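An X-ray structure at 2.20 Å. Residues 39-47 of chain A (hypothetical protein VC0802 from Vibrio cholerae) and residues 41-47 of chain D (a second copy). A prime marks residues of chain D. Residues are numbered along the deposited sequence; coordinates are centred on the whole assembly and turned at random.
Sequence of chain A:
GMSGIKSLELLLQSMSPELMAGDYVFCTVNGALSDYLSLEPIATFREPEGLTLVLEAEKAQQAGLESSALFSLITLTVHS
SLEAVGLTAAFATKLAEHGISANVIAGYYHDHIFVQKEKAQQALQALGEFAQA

Chain A (39-47) LEPIATFRE
Chain D, residues 41-47: PIATFRE

Residues 43-47 of each chain form a β-strand, and the two strands run antiparallel (175° between their N-to-C directions; closest approach of the axes 4.4 Å), burying 592 Å² between the two stretches. The register is centred on Thr44 facing Thr44′ (CA to CA 4.7 Å), flanked by Ala43 with Phe45′ (CA to CA 4.5 Å) and Phe45 with Ala43′ (CA to CA 4.3 Å). Strand residues 43-45 of both chains are extended, phi -141 to -150° and psi 124 to 157°.

Along chain D, Pro41′ (phi/psi -66/139°, C-gamma endo) makes no contact with the chain A stretch; its CG comes no nearer than 5.9 Å to Thr44 CG2. Ile42′ then turns the backbone (-73/-29°) into the strand. Its O accepts a nearly straight hydrogen bond from Arg46 N (2.8 Å, 170°) and also receives the CA-H of Phe45 (CA to O 3.3 Å), lying over one face of that ring. With chi1 and chi2 both t, the Ile42′ side chain brings CD1 to 4.0 Å from Phe45 CZ.

Ala43′ belongs to a non-hydrogen-bonded pair; its CA approaches Thr44 O at 3.2 Å in a CA-H...O contact, and its CB packs 3.7 Å from Phe45 CD1 on the sheet face these residues share.

Thr44′ and Thr44 form the hydrogen-bonded pair: Thr44′ N donates to Thr44 O (2.9 Å, 152°) and Thr44 N to Thr44′ O (3.0 Å, 143°). Both side chains lie on the face opposite the alanines and phenylalanines, with CB to CB only 3.3 Å. Chi1 is -88° in Thr44′ and -92° in Thr44; each OG1 makes a weak hydrogen bond to the preceding carbonyl, Thr44′ OG1 to Ala43′ O at 3.3 Å and Thr44 OG1 to Ala43 O at 3.4 Å.

Phe45′ (chi1 -158°, t; chi2 102°) repeats the apolar packing: CD1 lies 3.6 Å from Ala43 CB and CZ 4.0 Å from Ile42 CD1, while Ile42 O sits over one ring face.

Arg46′ (-84/97°) donates a hydrogen bond from its N to Ile42 O (2.8 Å, 167°), matching the bond at the other end. Here the symmetry breaks: chi angles t, t, p and 65° carry the Arg46′ guanidinium across Ile42 CA, which lies over one face, so that Arg46′ NH2 donates a hydrogen bond to Glu40 O (3.2 Å, 141°), which lies at the guanidinium edge. Arg46 instead adopts t, p, p and 176°, its end leads away, and its NH1 and NH2 bond elsewhere in the structure.

The CA-to-CB bond of Glu47′ (-91/149°; m, t, chi3 -61°) points away from the chain A stretch, and its carboxylate is hydrogen-bonded elsewhere in the structure.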

# COMPACT_ATOMS: atom_id res chain seq x y z
N LEU A 39 -14.00 4.87 15.83
CA LEU A 39 -14.18 5.21 14.41
C LEU A 39 -14.11 3.99 13.49
O LEU A 39 -14.54 4.06 12.33
CB LEU A 39 -13.17 6.28 13.97
CG LEU A 39 -13.38 7.68 14.56
CD1 LEU A 39 -12.30 8.63 14.11
CD2 LEU A 39 -14.75 8.23 14.19
N GLU A 40 -13.58 2.88 14.01
CA GLU A 40 -13.43 1.60 13.29
C GLU A 40 -12.77 1.76 11.91
O GLU A 40 -13.39 1.46 10.89
CB GLU A 40 -14.77 0.87 13.18
CG GLU A 40 -15.29 0.38 14.52
CD GLU A 40 -16.75 0.71 14.72
OE1 GLU A 40 -17.58 0.32 13.86
OE2 GLU A 40 -17.07 1.37 15.74
N PRO A 41 -11.51 2.24 11.88
CA PRO A 41 -10.88 2.46 10.58
C PRO A 41 -10.47 1.14 9.94
O PRO A 41 -10.05 0.23 10.64
CB PRO A 41 -9.64 3.30 10.93
CG PRO A 41 -9.34 2.99 12.36
CD PRO A 41 -10.64 2.62 13.01
N ILE A 42 -10.61 1.05 8.62
CA ILE A 42 -10.22 -0.14 7.87
C ILE A 42 -8.69 -0.30 7.83
O ILE A 42 -8.18 -1.42 7.71
CB ILE A 42 -10.84 -0.17 6.43
CG1 ILE A 42 -10.82 -1.59 5.85
CG2 ILE A 42 -10.15 0.84 5.49
CD1 ILE A 42 -11.49 -1.72 4.50
N ALA A 43 -7.98 0.82 7.95
CA ALA A 43 -6.53 0.88 7.84
C ALA A 43 -5.95 1.99 8.69
O ALA A 43 -6.59 3.00 8.97
CB ALA A 43 -6.10 1.04 6.39
N THR A 44 -4.69 1.79 9.07
CA THR A 44 -3.98 2.63 10.02
C THR A 44 -2.51 2.67 9.59
O THR A 44 -1.95 1.64 9.19
CB THR A 44 -4.17 2.02 11.44
OG1 THR A 44 -5.31 2.62 12.05
CG2 THR A 44 -2.99 2.20 12.32
N PHE A 45 -1.89 3.85 9.61
CA PHE A 45 -0.44 3.94 9.48
C PHE A 45 0.08 5.07 10.35
O PHE A 45 -0.41 6.20 10.29
CB PHE A 45 0.04 4.10 8.01
CG PHE A 45 1.52 3.82 7.84
CD1 PHE A 45 1.95 2.58 7.39
CD2 PHE A 45 2.47 4.77 8.17
CE1 PHE A 45 3.31 2.30 7.26
CE2 PHE A 45 3.83 4.50 8.04
CZ PHE A 45 4.25 3.25 7.59
N ARG A 46 1.05 4.77 11.19
CA ARG A 46 1.70 5.78 12.01
C ARG A 46 2.85 6.45 11.21
O ARG A 46 3.94 5.87 11.06
CB ARG A 46 2.16 5.16 13.33
CG ARG A 46 2.95 6.09 14.26
CD ARG A 46 2.15 7.33 14.67
NE ARG A 46 1.05 7.01 15.58
CZ ARG A 46 0.25 7.91 16.16
NH1 ARG A 46 0.41 9.21 15.93
NH2 ARG A 46 -0.72 7.50 16.98
N GLU A 47 2.59 7.64 10.68
CA GLU A 47 3.61 8.44 9.99
C GLU A 47 4.27 9.36 11.03
O GLU A 47 3.67 9.68 12.05
CB GLU A 47 2.98 9.27 8.87
CG GLU A 47 2.29 8.48 7.77
CD GLU A 47 1.93 9.34 6.54
OE1 GLU A 47 1.15 10.30 6.68
OE2 GLU A 47 2.43 9.04 5.42
N PRO D 41 1.43 -1.29 16.77
CA PRO D 41 1.69 -1.58 15.37
C PRO D 41 1.86 -0.30 14.55
O PRO D 41 1.14 0.67 14.76
CB PRO D 41 0.43 -2.34 14.93
CG PRO D 41 -0.61 -1.92 15.89
CD PRO D 41 0.08 -1.71 17.18
N ILE D 42 2.83 -0.30 13.62
CA ILE D 42 3.06 0.86 12.77
C ILE D 42 1.95 0.96 11.74
O ILE D 42 1.61 2.06 11.30
CB ILE D 42 4.47 0.83 12.11
CG1 ILE D 42 4.81 2.20 11.51
CG2 ILE D 42 4.59 -0.31 11.09
CD1 ILE D 42 6.19 2.29 10.92
N ALA D 43 1.38 -0.18 11.38
CA ALA D 43 0.29 -0.24 10.41
C ALA D 43 -0.75 -1.28 10.80
O ALA D 43 -0.46 -2.23 11.53
CB ALA D 43 0.82 -0.52 9.01
N THR D 44 -1.96 -1.10 10.28
CA THR D 44 -3.11 -1.95 10.58
C THR D 44 -3.95 -2.10 9.32
O THR D 44 -4.15 -1.13 8.59
CB THR D 44 -3.94 -1.31 11.70
OG1 THR D 44 -3.44 -1.76 12.95
CG2 THR D 44 -5.40 -1.66 11.59
N PHE D 45 -4.43 -3.30 9.03
CA PHE D 45 -5.47 -3.44 8.02
C PHE D 45 -6.49 -4.48 8.43
O PHE D 45 -6.15 -5.63 8.70
CB PHE D 45 -4.93 -3.73 6.61
CG PHE D 45 -5.91 -3.35 5.51
CD1 PHE D 45 -5.74 -2.18 4.79
CD2 PHE D 45 -7.02 -4.15 5.24
CE1 PHE D 45 -6.66 -1.82 3.80
CE2 PHE D 45 -7.94 -3.80 4.27
CZ PHE D 45 -7.76 -2.63 3.55
N ARG D 46 -7.75 -4.07 8.47
CA ARG D 46 -8.84 -4.99 8.71
C ARG D 46 -9.26 -5.67 7.41
O ARG D 46 -10.00 -5.09 6.60
CB ARG D 46 -10.01 -4.28 9.37
CG ARG D 46 -11.10 -5.20 9.85
CD ARG D 46 -11.98 -4.51 10.90
NE ARG D 46 -12.34 -3.10 10.60
CZ ARG D 46 -13.09 -2.69 9.57
NH1 ARG D 46 -13.56 -3.57 8.68
NH2 ARG D 46 -13.35 -1.40 9.41
N GLU D 47 -8.74 -6.87 7.20
CA GLU D 47 -9.13 -7.71 6.08
C GLU D 47 -10.29 -8.60 6.54
O GLU D 47 -10.36 -8.96 7.72
CB GLU D 47 -7.97 -8.60 5.62
CG GLU D 47 -6.70 -7.87 5.16
CD GLU D 47 -5.69 -8.81 4.50
OE1 GLU D 47 -5.21 -9.76 5.15
OE2 GLU D 47 -5.36 -8.59 3.32